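Local coordinates for protein phosphatidylinositol-specific phospholipase C (Listeria monocytogenes, PDB 2PLC) that belongs to the phosphatidylinositol-specific phospholipases C, enzymes of the TIM-barrel clan that share an X domain, here folded as one compact chain, at residues A65-N70 and N112-Y117; T24-S29 and I76-S81; K98-M103 and K146-K151; N15-S20 and N140-L145. All blocks are in the same frame, centred on the assembly; numbering follows the deposited sequence.

Contact 1 of 4, residues A65-N70 and N112-Y117; sequences AKDNLN and NDSFDY
With CG anti to the backbone N (chi1 177°), F115 sends its ring from the first turn of helix 114-125 across to A65, K66 and D67. The CD1-CE1 flank does the touching: F115 CE1 lies 3.7 Å from A65 O and 4.1 Å from A65 CB, and CD1 meets the main chain further on, with D67 N 4.0 Å from F115 CD1 and close to the ring plane, at its edge. D67 holds CG between its own N and carbonyl carbon (chi1 62°), and its carboxylate reaches S114 where OD2 takes a weak hydrogen bond of 3.3 Å from S114 OG. The backbone that the ring edge meets is folded into a type I beta turn from K66 to L69, closed by L69 N donating to K66 O at 2.7 Å. This turn follows barrel strand 60-65 and leads into the hairpin of strands 70-73 and 76-78, while the helix follows strand 101-107, the parallel neighbour of 60-65. F115 also packs on L105 and D107 of that strand, and L69 on R118, I119 and L122 further along the helix. K66 starts away from segment 112-117, and its NZ is hydrogen-bonded to G74 O.

Contact 2 of 4, residues T24-S29 and I76-S81; sequences THDTMS and IFLNAS
L78 CD1 meets both the backbone carbonyl and the CB of M28, and M28 then carries the contact on to A80. Starting at the backbone, M28 CB lies 3.9 Å from L78 CD1. The next atom, CG, is anti to the carbonyl carbon (chi1 -57°); it and SD make no close approach to 76-81 and serve as the bend of the chain, which folds at both chi2 and chi3. That double bend returns the terminal methyl to the opposing segment, where CE touches A80 CB at 3.8 Å. L78 answers with an extended side chain whose CD1 rests against the peptide between M28 and S29: it is 3.7 Å from M28 O and 3.8 Å from S29 N. The peptide belongs to a type I beta turn from D26 to S29, in which S29 N donates to D26 O at 3.0 Å, and the turn places this peptide against the leucine methyl. Polar linkage between the two backbones is supplied by a water that donates to both carbonyls, 2.9 Å from M28 O and 2.8 Å from L78 O, a bridge beside the apolar contact. The S29 hydroxyl is engaged with A43 O. The turn follows barrel strand 20-24, and T27 OG1 is tied to D62 N of strand 60-65; L78 also packs on W36 of helix 34-38, while M28 packs on I71 of strand 70-73, the hairpin partner of strand 76-78.

Contact 3 of 4, residues K98-M103 and K146-K151; sequences KETIIM and KDVRGK
R149 and K98 join side chain to backbone: R149 NH1 donates to K98 O at 2.9 Å, with an N-H...O angle of 157° and the oxygen near the guanidinium plane, at its edge. The aliphatic parts cross obliquely, K98 CD lying 3.8 Å from R149 CD. Further along, G150 N gives a weak bond to E99 O at 2.9 Å, and I101 N donates to K151 O at 3.1 Å, nearly straight (167°). T100 sits between these, its CB 3.3 Å from V148 O, while its OG1 makes a weak bond to K151 O. The groups on the 146-151 side are set by consecutive turns, type I from K146 to R149 and type II from V148 to K151, the second held by K151 N donating to V148 O at 3.1 Å, with G150 at positive phi (63°). The guanidinium is further held from the N-terminal segment by a salt bridge from NH2 to D12 OD1 and a hydrogen bond from NH1 to M7 O. The turns deliver the chain into strand 152-157, which runs parallel to strand 101-107 in the barrel, and the pairing of I101 with K151 continues in that with L153; strand 60-65 flanks 101-107 on its other edge.

Contact 4 of 4, residues N15-S20 and N140-L145; sequences NLAALS and NKIPTL
N15 ND2 donates to I142 O at 2.8 Å, the shortest polar bond between the two segments, bent to 154° at the hydrogen and arriving from above the carbonyl plane. The other end of the same amide makes an Asx turn: N15 OD1 accepts from A17 N at 2.9 Å, opening the short 3-10 turn of L16 and A17. One carboxamide thus binds across the contact through its nitrogen and along its own chain through its oxygen, which fixes its rotation. CG anti to the backbone N (chi1 -168°) starts it on this course. N15 and T144 form a single beta bridge, and L16 N adds a bond to P143 O at 3.2 Å. These links tie the segment leading into barrel strand 20-24 to the loop that precedes strand 152-157, where T144 OG1 is bonded to D147 OD2. Apolar groups pack beside these bonds. The I142 and N15 side chains cross at about a right angle, and I142 CG2 comes within 3.2 Å of N15 OD1 and 3.6 Å of L16 CB. L19 CD1 also approaches L145 CD2; L16 and L145 cross at about a right angle, bringing L16 CD1 to 3.7 Å from L145 CD2.

The four contacts fall into two pairs at the two ends of the parallel barrel strands. Contacts 3 and 4, centres about 11 Å apart, lie where the chain enters strands 20-24, 101-107 and 152-157, and share an apolar cluster around L16 and V148. Contacts 1 and 2, centres about 15 Å apart, lie where it leaves strands 20-24, 60-65 and 101-107, and touch where N70 meets F77 and S81. The centres of contacts 2 and 4 lie about 27 Å apart. Along the chain contact 4 encloses contacts 1 and 2 and alternates with contact 3; contacts 1 and 2 also alternate, as do 1 and 3, and contact 2 closes before contact 3 opens, binding distant segments into one barrel-like domain.

Contact 1 of 4, residues A65-N70 and N112-Y117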
loop_
_atom_site.group_PDB
_atom_site.type_symbol
_atom_site.label_atom_id
_atom_site.label_comp_id
_atom_site.label_asym_id
_atom_site.label_seq_id
_atom_site.Cartn_x
_atom_site.Cartn_y
_atom_site.Cartn_z
ATOM N N ALA A 65 -5.449 -6.521 10.226
ATOM C CA ALA A 65 -6.604 -6.710 11.102
ATOM C C ALA A 65 -6.766 -8.136 11.622
ATOM O O ALA A 65 -6.118 -9.061 11.136
ATOM C CB ALA A 65 -7.878 -6.285 10.368
ATOM N N LYS A 66 -7.623 -8.293 12.631
ATOM C CA LYS A 66 -7.928 -9.598 13.221
ATOM C C LYS A 66 -9.424 -9.874 13.048
ATOM O O LYS A 66 -10.182 -8.951 12.748
ATOM C CB LYS A 66 -7.525 -9.638 14.693
ATOM C CG LYS A 66 -6.022 -9.689 14.885
ATOM C CD LYS A 66 -5.643 -9.968 16.328
ATOM C CE LYS A 66 -4.138 -10.073 16.478
ATOM N NZ LYS A 66 -3.739 -10.192 17.902
ATOM N N ASP A 67 -9.853 -11.125 13.233
ATOM C CA ASP A 67 -11.263 -11.480 13.036
ATOM C C ASP A 67 -12.313 -10.746 13.881
ATOM O O ASP A 67 -13.513 -10.889 13.647
ATOM C CB ASP A 67 -11.487 -13.008 13.037
ATOM C CG ASP A 67 -11.123 -13.678 14.355
ATOM O OD1 ASP A 67 -10.836 -12.981 15.352
ATOM O OD2 ASP A 67 -11.131 -14.927 14.388
ATOM N N ASN A 68 -11.860 -9.956 14.852
ATOM C CA ASN A 68 -12.770 -9.157 15.675
ATOM C C ASN A 68 -13.010 -7.852 14.911
ATOM O O ASN A 68 -13.710 -6.961 15.385
ATOM C CB ASN A 68 -12.163 -8.868 17.058
ATOM C CG ASN A 68 -10.819 -8.151 16.985
ATOM O OD1 ASN A 68 -10.130 -8.185 15.967
ATOM N ND2 ASN A 68 -10.435 -7.509 18.081
ATOM N N LEU A 69 -12.390 -7.764 13.731
ATOM C CA LEU A 69 -12.475 -6.620 12.822
ATOM C C LEU A 69 -11.794 -5.343 13.301
ATOM O O LEU A 69 -12.165 -4.247 12.893
ATOM C CB LEU A 69 -13.928 -6.338 12.430
ATOM C CG LEU A 69 -14.614 -7.454 11.641
ATOM C CD1 LEU A 69 -16.021 -7.023 11.264
ATOM C CD2 LEU A 69 -13.803 -7.781 10.403
ATOM N N ASN A 70 -10.795 -5.492 14.164
ATOM C CA ASN A 70 -10.050 -4.349 14.679
ATOM C C ASN A 70 -8.656 -4.329 14.071
ATOM O O ASN A 70 -8.144 -5.368 13.659
ATOM C CB ASN A 70 -9.938 -4.405 16.204
ATOM C CG ASN A 70 -11.204 -3.964 16.908
ATOM O OD1 ASN A 70 -11.423 -4.310 18.065
ATOM N ND2 ASN A 70 -12.035 -3.180 16.223
ATOM N N ASN A 112 -6.583 -19.193 10.558
ATOM C CA ASN A 112 -8.003 -19.481 10.390
ATOM C C ASN A 112 -8.589 -18.959 9.089
ATOM O O ASN A 112 -8.037 -18.060 8.449
ATOM C CB ASN A 112 -8.812 -18.896 11.554
ATOM C CG ASN A 112 -8.940 -19.854 12.719
ATOM O OD1 ASN A 112 -9.744 -20.787 12.683
ATOM N ND2 ASN A 112 -8.161 -19.620 13.770
ATOM N N ASP A 113 -9.711 -19.557 8.703
ATOM C CA ASP A 113 -10.441 -19.166 7.505
ATOM C C ASP A 113 -11.659 -18.363 7.954
ATOM O O ASP A 113 -12.529 -18.031 7.148
ATOM C CB ASP A 113 -10.895 -20.398 6.710
ATOM C CG ASP A 113 -9.743 -21.110 6.008
ATOM O OD1 ASP A 113 -8.598 -20.608 6.040
ATOM O OD2 ASP A 113 -9.994 -22.179 5.410
ATOM N N SER A 114 -11.719 -18.077 9.255
ATOM C CA SER A 114 -12.811 -17.308 9.845
ATOM C C SER A 114 -12.706 -15.825 9.471
ATOM O O SER A 114 -13.721 -15.137 9.335
ATOM C CB SER A 114 -12.825 -17.478 11.371
ATOM O OG SER A 114 -11.593 -17.084 11.954
ATOM N N PHE A 115 -11.472 -15.351 9.290
ATOM C CA PHE A 115 -11.204 -13.965 8.912
ATOM C C PHE A 115 -11.866 -13.662 7.573
ATOM O O PHE A 115 -12.490 -12.615 7.397
ATOM C CB PHE A 115 -9.689 -13.728 8.806
ATOM C CG PHE A 115 -9.314 -12.338 8.359
ATOM C CD1 PHE A 115 -9.194 -11.301 9.283
ATOM C CD2 PHE A 115 -9.088 -12.060 7.010
ATOM C CE1 PHE A 115 -8.859 -10.007 8.870
ATOM C CE2 PHE A 115 -8.754 -10.772 6.590
ATOM C CZ PHE A 115 -8.639 -9.744 7.524
ATOM N N ASP A 116 -11.730 -14.600 6.643
ATOM C CA ASP A 116 -12.297 -14.477 5.307
ATOM C C ASP A 116 -13.812 -14.256 5.355
ATOM O O ASP A 116 -14.338 -13.383 4.664
ATOM C CB ASP A 116 -11.966 -15.732 4.492
ATOM C CG ASP A 116 -12.150 -15.530 3.000
ATOM O OD1 ASP A 116 -11.345 -14.785 2.400
ATOM O OD2 ASP A 116 -13.092 -16.122 2.427
ATOM N N TYR A 117 -14.500 -15.021 6.199
ATOM C CA TYR A 117 -15.953 -14.914 6.337
ATOM C C TYR A 117 -16.397 -13.678 7.108
ATOM O O TYR A 117 -17.436 -13.090 6.806
ATOM C CB TYR A 117 -16.522 -16.175 6.996
ATOM C CG TYR A 117 -16.290 -17.432 6.186
ATOM C CD1 TYR A 117 -16.670 -17.500 4.841
ATOM C CD2 TYR A 117 -15.663 -18.545 6.750
ATOM C CE1 TYR A 117 -16.428 -18.642 4.076
ATOM C CE2 TYR A 117 -15.415 -19.695 5.996
ATOM C CZ TYR A 117 -15.800 -19.735 4.660
ATOM O OH TYR A 117 -15.550 -20.863 3.908
#

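Contact 2 of 4, residues T24-S29 and I76-S81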
loop_
_atom_site.group_PDB
_atom_site.type_symbol
_atom_site.label_atom_id
_atom_site.label_comp_id
_atom_site.label_asym_id
_atom_site.label_seq_id
_atom_site.Cartn_x
_atom_site.Cartn_y
_atom_site.Cartn_z
ATOM N N THR A 24 2.510 3.510 2.157
ATOM C CA THR A 24 2.963 3.471 3.541
ATOM C C THR A 24 2.947 2.041 4.084
ATOM O O THR A 24 2.062 1.241 3.752
ATOM C CB THR A 24 2.077 4.335 4.449
ATOM O OG1 THR A 24 0.701 4.028 4.194
ATOM C CG2 THR A 24 2.327 5.810 4.212
ATOM N N HIS A 25 3.956 1.718 4.888
ATOM C CA HIS A 25 4.065 0.405 5.507
ATOM C C HIS A 25 3.376 0.508 6.862
ATOM O O HIS A 25 3.582 1.484 7.587
ATOM C CB HIS A 25 5.540 0.024 5.681
ATOM C CG HIS A 25 5.767 -1.125 6.611
ATOM N ND1 HIS A 25 6.459 -0.996 7.796
ATOM C CD2 HIS A 25 5.397 -2.425 6.532
ATOM C CE1 HIS A 25 6.507 -2.165 8.406
ATOM N NE2 HIS A 25 5.870 -3.049 7.660
ATOM N N ASP A 26 2.533 -0.476 7.179
ATOM C CA ASP A 26 1.791 -0.506 8.442
ATOM C C ASP A 26 1.115 0.848 8.681
ATOM O O ASP A 26 1.302 1.508 9.707
ATOM C CB ASP A 26 2.728 -0.860 9.593
ATOM C CG ASP A 26 2.032 -1.610 10.703
ATOM O OD1 ASP A 26 0.781 -1.698 10.724
ATOM O OD2 ASP A 26 2.765 -2.125 11.561
ATOM N N THR A 27 0.332 1.233 7.685
ATOM C CA THR A 27 -0.413 2.475 7.632
ATOM C C THR A 27 -1.024 3.006 8.931
ATOM O O THR A 27 -0.895 4.194 9.231
ATOM C CB THR A 27 -1.529 2.342 6.586
ATOM O OG1 THR A 27 -0.958 1.927 5.333
ATOM C CG2 THR A 27 -2.275 3.669 6.413
ATOM N N MET A 28 -1.679 2.126 9.688
ATOM C CA MET A 28 -2.367 2.508 10.924
ATOM C C MET A 28 -1.547 2.628 12.200
ATOM O O MET A 28 -2.085 3.020 13.234
ATOM C CB MET A 28 -3.532 1.552 11.195
ATOM C CG MET A 28 -4.554 1.475 10.081
ATOM S SD MET A 28 -5.084 3.101 9.510
ATOM C CE MET A 28 -6.293 3.549 10.783
ATOM N N SER A 29 -0.266 2.280 12.146
ATOM C CA SER A 29 0.572 2.352 13.335
ATOM C C SER A 29 1.102 3.753 13.648
ATOM O O SER A 29 2.309 4.009 13.588
ATOM C CB SER A 29 1.721 1.353 13.243
ATOM O OG SER A 29 2.388 1.258 14.489
ATOM N N ILE A 76 -0.783 -5.788 19.685
ATOM C CA ILE A 76 -1.046 -4.382 19.947
ATOM C C ILE A 76 -2.245 -3.839 19.176
ATOM O O ILE A 76 -2.259 -3.851 17.944
ATOM C CB ILE A 76 0.204 -3.540 19.613
ATOM C CG1 ILE A 76 1.370 -3.978 20.499
ATOM C CG2 ILE A 76 -0.071 -2.055 19.797
ATOM C CD1 ILE A 76 2.683 -3.351 20.116
ATOM N N PHE A 77 -3.256 -3.389 19.917
ATOM C CA PHE A 77 -4.458 -2.805 19.329
ATOM C C PHE A 77 -4.094 -1.386 18.895
ATOM O O PHE A 77 -3.504 -0.632 19.670
ATOM C CB PHE A 77 -5.577 -2.772 20.373
ATOM C CG PHE A 77 -6.833 -2.083 19.909
ATOM C CD1 PHE A 77 -7.340 -2.299 18.630
ATOM C CD2 PHE A 77 -7.514 -1.218 20.760
ATOM C CE1 PHE A 77 -8.503 -1.666 18.206
ATOM C CE2 PHE A 77 -8.680 -0.580 20.344
ATOM C CZ PHE A 77 -9.176 -0.805 19.062
ATOM N N LEU A 78 -4.457 -1.018 17.666
ATOM C CA LEU A 78 -4.132 0.304 17.147
ATOM C C LEU A 78 -5.234 1.360 17.240
ATOM O O LEU A 78 -5.193 2.358 16.526
ATOM C CB LEU A 78 -3.614 0.194 15.710
ATOM C CG LEU A 78 -2.337 -0.634 15.504
ATOM C CD1 LEU A 78 -1.933 -0.598 14.045
ATOM C CD2 LEU A 78 -1.211 -0.093 16.369
ATOM N N ASN A 79 -6.198 1.160 18.137
ATOM C CA ASN A 79 -7.298 2.116 18.316
ATOM C C ASN A 79 -8.003 2.494 17.015
ATOM O O ASN A 79 -8.244 3.675 16.739
ATOM C CB ASN A 79 -6.811 3.381 19.036
ATOM C CG ASN A 79 -6.613 3.167 20.524
ATOM O OD1 ASN A 79 -6.539 2.032 20.996
ATOM N ND2 ASN A 79 -6.534 4.259 21.273
ATOM N N ALA A 80 -8.309 1.479 16.214
ATOM C CA ALA A 80 -8.992 1.673 14.941
ATOM C C ALA A 80 -9.712 0.384 14.572
ATOM O O ALA A 80 -9.348 -0.694 15.037
ATOM C CB ALA A 80 -7.991 2.056 13.849
ATOM N N SER A 81 -10.758 0.507 13.763
ATOM C CA SER A 81 -11.529 -0.651 13.322
ATOM C C SER A 81 -11.537 -0.662 11.800
ATOM O O SER A 81 -11.290 0.362 11.155
ATOM C CB SER A 81 -12.963 -0.577 13.854
ATOM O OG SER A 81 -13.587 0.644 13.475
HETATM O O HOH W 1 -4.578 4.094 14.384
#

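Contact 3 of 4, residues K98-M103 and K146-K151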
loop_
_atom_site.group_PDB
_atom_site.type_symbol
_atom_site.label_atom_id
_atom_site.label_comp_id
_atom_site.label_asym_id
_atom_site.label_seq_id
_atom_site.Cartn_x
_atom_site.Cartn_y
_atom_site.Cartn_z
ATOM N N LYS A 98 -11.640 10.445 -8.920
ATOM C CA LYS A 98 -10.776 9.954 -9.993
ATOM C C LYS A 98 -9.545 9.214 -9.476
ATOM O O LYS A 98 -8.812 8.604 -10.252
ATOM C CB LYS A 98 -10.360 11.093 -10.930
ATOM C CG LYS A 98 -11.485 11.650 -11.802
ATOM C CD LYS A 98 -12.005 10.607 -12.781
ATOM C CE LYS A 98 -13.119 11.165 -13.652
ATOM N NZ LYS A 98 -13.638 10.143 -14.602
ATOM N N GLU A 99 -9.338 9.260 -8.162
ATOM C CA GLU A 99 -8.203 8.595 -7.530
ATOM C C GLU A 99 -8.496 7.117 -7.323
ATOM O O GLU A 99 -9.646 6.694 -7.367
ATOM C CB GLU A 99 -7.896 9.231 -6.172
ATOM C CG GLU A 99 -7.678 10.729 -6.202
ATOM C CD GLU A 99 -6.574 11.146 -7.143
ATOM O OE1 GLU A 99 -5.407 10.793 -6.893
ATOM O OE2 GLU A 99 -6.872 11.843 -8.129
ATOM N N THR A 100 -7.439 6.335 -7.130
ATOM C CA THR A 100 -7.563 4.902 -6.889
ATOM C C THR A 100 -6.629 4.530 -5.748
ATOM O O THR A 100 -5.539 5.088 -5.611
ATOM C CB THR A 100 -7.240 4.043 -8.144
ATOM O OG1 THR A 100 -7.134 2.661 -7.766
ATOM C CG2 THR A 100 -5.948 4.483 -8.793
ATOM N N ILE A 101 -7.072 3.602 -4.912
ATOM C CA ILE A 101 -6.277 3.180 -3.774
ATOM C C ILE A 101 -6.021 1.690 -3.809
ATOM O O ILE A 101 -6.913 0.897 -4.105
ATOM C CB ILE A 101 -6.957 3.597 -2.446
ATOM C CG1 ILE A 101 -6.998 5.123 -2.365
ATOM C CG2 ILE A 101 -6.224 3.011 -1.242
ATOM C CD1 ILE A 101 -7.731 5.660 -1.183
ATOM N N ILE A 102 -4.761 1.331 -3.601
ATOM C CA ILE A 102 -4.354 -0.063 -3.574
ATOM C C ILE A 102 -4.247 -0.377 -2.092
ATOM O O ILE A 102 -3.552 0.318 -1.357
ATOM C CB ILE A 102 -3.006 -0.260 -4.271
ATOM C CG1 ILE A 102 -3.084 0.295 -5.696
ATOM C CG2 ILE A 102 -2.635 -1.744 -4.279
ATOM C CD1 ILE A 102 -1.760 0.367 -6.397
ATOM N N MET A 103 -4.943 -1.421 -1.657
ATOM C CA MET A 103 -4.961 -1.776 -0.256
ATOM C C MET A 103 -4.630 -3.216 0.070
ATOM O O MET A 103 -5.304 -4.145 -0.370
ATOM C CB MET A 103 -6.330 -1.422 0.329
ATOM C CG MET A 103 -6.517 -1.827 1.779
ATOM S SD MET A 103 -8.159 -1.413 2.367
ATOM C CE MET A 103 -8.839 -3.028 2.606
ATOM N N LYS A 146 -8.760 3.636 -16.056
ATOM C CA LYS A 146 -10.153 3.752 -16.451
ATOM C C LYS A 146 -11.019 2.820 -15.603
ATOM O O LYS A 146 -12.035 3.245 -15.048
ATOM C CB LYS A 146 -10.301 3.438 -17.944
ATOM C CG LYS A 146 -11.537 4.040 -18.603
ATOM C CD LYS A 146 -12.729 3.086 -18.580
ATOM C CE LYS A 146 -12.815 2.225 -19.848
ATOM N NZ LYS A 146 -11.609 1.378 -20.111
ATOM N N ASP A 147 -10.565 1.578 -15.443
ATOM C CA ASP A 147 -11.287 0.556 -14.679
ATOM C C ASP A 147 -11.296 0.721 -13.155
ATOM O O ASP A 147 -12.163 0.168 -12.474
ATOM C CB ASP A 147 -10.736 -0.833 -15.019
ATOM C CG ASP A 147 -10.762 -1.125 -16.509
ATOM O OD1 ASP A 147 -11.859 -1.073 -17.108
ATOM O OD2 ASP A 147 -9.684 -1.404 -17.080
ATOM N N VAL A 148 -10.330 1.469 -12.626
ATOM C CA VAL A 148 -10.218 1.673 -11.184
ATOM C C VAL A 148 -10.506 3.096 -10.699
ATOM O O VAL A 148 -10.135 3.450 -9.582
ATOM C CB VAL A 148 -8.819 1.237 -10.662
ATOM C CG1 VAL A 148 -8.652 -0.271 -10.766
ATOM C CG2 VAL A 148 -7.716 1.941 -11.440
ATOM N N ARG A 149 -11.163 3.912 -11.519
ATOM C CA ARG A 149 -11.477 5.280 -11.099
ATOM C C ARG A 149 -12.409 5.268 -9.879
ATOM O O ARG A 149 -13.469 4.628 -9.896
ATOM C CB ARG A 149 -12.120 6.077 -12.243
ATOM C CG ARG A 149 -11.187 6.438 -13.395
ATOM C CD ARG A 149 -10.032 7.333 -12.963
ATOM N NE ARG A 149 -9.274 7.829 -14.113
ATOM C CZ ARG A 149 -8.115 8.482 -14.042
ATOM N NH1 ARG A 149 -7.546 8.734 -12.871
ATOM N NH2 ARG A 149 -7.517 8.891 -15.152
ATOM N N GLY A 150 -11.990 5.951 -8.815
ATOM C CA GLY A 150 -12.779 6.017 -7.598
ATOM C C GLY A 150 -12.986 4.674 -6.921
ATOM O O GLY A 150 -13.973 4.487 -6.204
ATOM N N LYS A 151 -12.058 3.741 -7.129
ATOM C CA LYS A 151 -12.177 2.415 -6.533
ATOM C C LYS A 151 -10.953 1.937 -5.765
ATOM O O LYS A 151 -9.884 2.542 -5.831
ATOM C CB LYS A 151 -12.569 1.386 -7.598
ATOM C CG LYS A 151 -14.050 1.416 -7.939
ATOM C CD LYS A 151 -14.365 0.564 -9.154
ATOM C CE LYS A 151 -15.866 0.335 -9.298
ATOM N NZ LYS A 151 -16.635 1.611 -9.326
#

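Contact 4 of 4, residues N15-S20 and N140-L145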
loop_
_atom_site.group_PDB
_atom_site.type_symbol
_atom_site.label_atom_id
_atom_site.label_comp_id
_atom_site.label_asym_id
_atom_site.label_seq_id
_atom_site.Cartn_x
_atom_site.Cartn_y
_atom_site.Cartn_z
ATOM N N ASN A 15 -1.696 2.198 -17.557
ATOM C CA ASN A 15 -1.818 0.995 -16.741
ATOM C C ASN A 15 -1.259 1.266 -15.345
ATOM O O ASN A 15 -0.352 2.080 -15.169
ATOM C CB ASN A 15 -1.084 -0.178 -17.388
ATOM C CG ASN A 15 -1.417 -1.503 -16.730
ATOM O OD1 ASN A 15 -0.723 -1.950 -15.822
ATOM N ND2 ASN A 15 -2.490 -2.134 -17.182
ATOM N N LEU A 16 -1.819 0.592 -14.354
ATOM C CA LEU A 16 -1.385 0.776 -12.980
ATOM C C LEU A 16 0.082 0.389 -12.787
ATOM O O LEU A 16 0.776 0.975 -11.960
ATOM C CB LEU A 16 -2.279 -0.042 -12.044
ATOM C CG LEU A 16 -2.865 0.630 -10.801
ATOM C CD1 LEU A 16 -3.597 1.910 -11.174
ATOM C CD2 LEU A 16 -3.817 -0.335 -10.125
ATOM N N ALA A 17 0.557 -0.580 -13.568
ATOM C CA ALA A 17 1.945 -1.047 -13.474
ATOM C C ALA A 17 2.956 -0.072 -14.073
ATOM O O ALA A 17 4.157 -0.174 -13.822
ATOM C CB ALA A 17 2.085 -2.406 -14.126
ATOM N N ALA A 18 2.461 0.874 -14.861
ATOM C CA ALA A 18 3.305 1.876 -15.496
ATOM C C ALA A 18 3.489 3.122 -14.626
ATOM O O ALA A 18 4.032 4.129 -15.087
ATOM C CB ALA A 18 2.707 2.270 -16.832
ATOM N N LEU A 19 3.075 3.044 -13.363
ATOM C CA LEU A 19 3.171 4.192 -12.459
ATOM C C LEU A 19 4.176 4.074 -11.320
ATOM O O LEU A 19 4.634 2.983 -10.976
ATOM C CB LEU A 19 1.802 4.481 -11.834
ATOM C CG LEU A 19 0.603 4.811 -12.719
ATOM C CD1 LEU A 19 -0.648 4.889 -11.860
ATOM C CD2 LEU A 19 0.837 6.114 -13.440
ATOM N N SER A 20 4.505 5.228 -10.748
ATOM C CA SER A 20 5.382 5.340 -9.588
ATOM C C SER A 20 4.400 5.766 -8.492
ATOM O O SER A 20 3.861 6.875 -8.516
ATOM C CB SER A 20 6.443 6.414 -9.807
ATOM O OG SER A 20 7.291 6.051 -10.878
ATOM N N ASN A 140 -5.974 -12.425 -14.079
ATOM C CA ASN A 140 -5.159 -11.635 -13.144
ATOM C C ASN A 140 -4.285 -10.561 -13.802
ATOM O O ASN A 140 -3.118 -10.376 -13.456
ATOM C CB ASN A 140 -4.351 -12.540 -12.189
ATOM C CG ASN A 140 -3.202 -13.281 -12.873
ATOM O OD1 ASN A 140 -3.313 -13.734 -14.013
ATOM N ND2 ASN A 140 -2.095 -13.429 -12.154
ATOM N N LYS A 141 -4.883 -9.856 -14.756
ATOM C CA LYS A 141 -4.216 -8.794 -15.498
ATOM C C LYS A 141 -4.395 -7.469 -14.759
ATOM O O LYS A 141 -5.474 -7.182 -14.245
ATOM C CB LYS A 141 -4.809 -8.711 -16.910
ATOM C CG LYS A 141 -4.160 -7.683 -17.822
ATOM C CD LYS A 141 -5.150 -6.594 -18.212
ATOM C CE LYS A 141 -4.499 -5.535 -19.094
ATOM N NZ LYS A 141 -5.457 -4.450 -19.458
ATOM N N ILE A 142 -3.325 -6.681 -14.684
ATOM C CA ILE A 142 -3.370 -5.391 -14.003
ATOM C C ILE A 142 -4.210 -4.405 -14.817
ATOM O O ILE A 142 -3.966 -4.199 -16.006
ATOM C CB ILE A 142 -1.948 -4.811 -13.770
ATOM C CG1 ILE A 142 -1.171 -5.668 -12.767
ATOM C CG2 ILE A 142 -2.041 -3.389 -13.227
ATOM C CD1 ILE A 142 -0.627 -6.957 -13.316
ATOM N N PRO A 143 -5.215 -3.782 -14.175
ATOM C CA PRO A 143 -6.124 -2.814 -14.798
ATOM C C PRO A 143 -5.548 -1.439 -15.092
ATOM O O PRO A 143 -4.510 -1.052 -14.558
ATOM C CB PRO A 143 -7.255 -2.717 -13.781
ATOM C CG PRO A 143 -6.538 -2.879 -12.487
ATOM C CD PRO A 143 -5.618 -4.042 -12.781
ATOM N N THR A 144 -6.246 -0.715 -15.961
ATOM C CA THR A 144 -5.869 0.637 -16.339
ATOM C C THR A 144 -6.638 1.578 -15.421
ATOM O O THR A 144 -7.584 1.161 -14.752
ATOM C CB THR A 144 -6.224 0.944 -17.819
ATOM O OG1 THR A 144 -7.641 0.860 -18.013
ATOM C CG2 THR A 144 -5.544 -0.050 -18.738
ATOM N N LEU A 145 -6.227 2.840 -15.385
ATOM C CA LEU A 145 -6.879 3.829 -14.538
ATOM C C LEU A 145 -8.363 3.981 -14.838
ATOM O O LEU A 145 -9.137 4.398 -13.976
ATOM C CB LEU A 145 -6.190 5.184 -14.677
ATOM C CG LEU A 145 -4.836 5.366 -13.998
ATOM C CD1 LEU A 145 -4.363 6.780 -14.224
ATOM C CD2 LEU A 145 -4.968 5.109 -12.511
#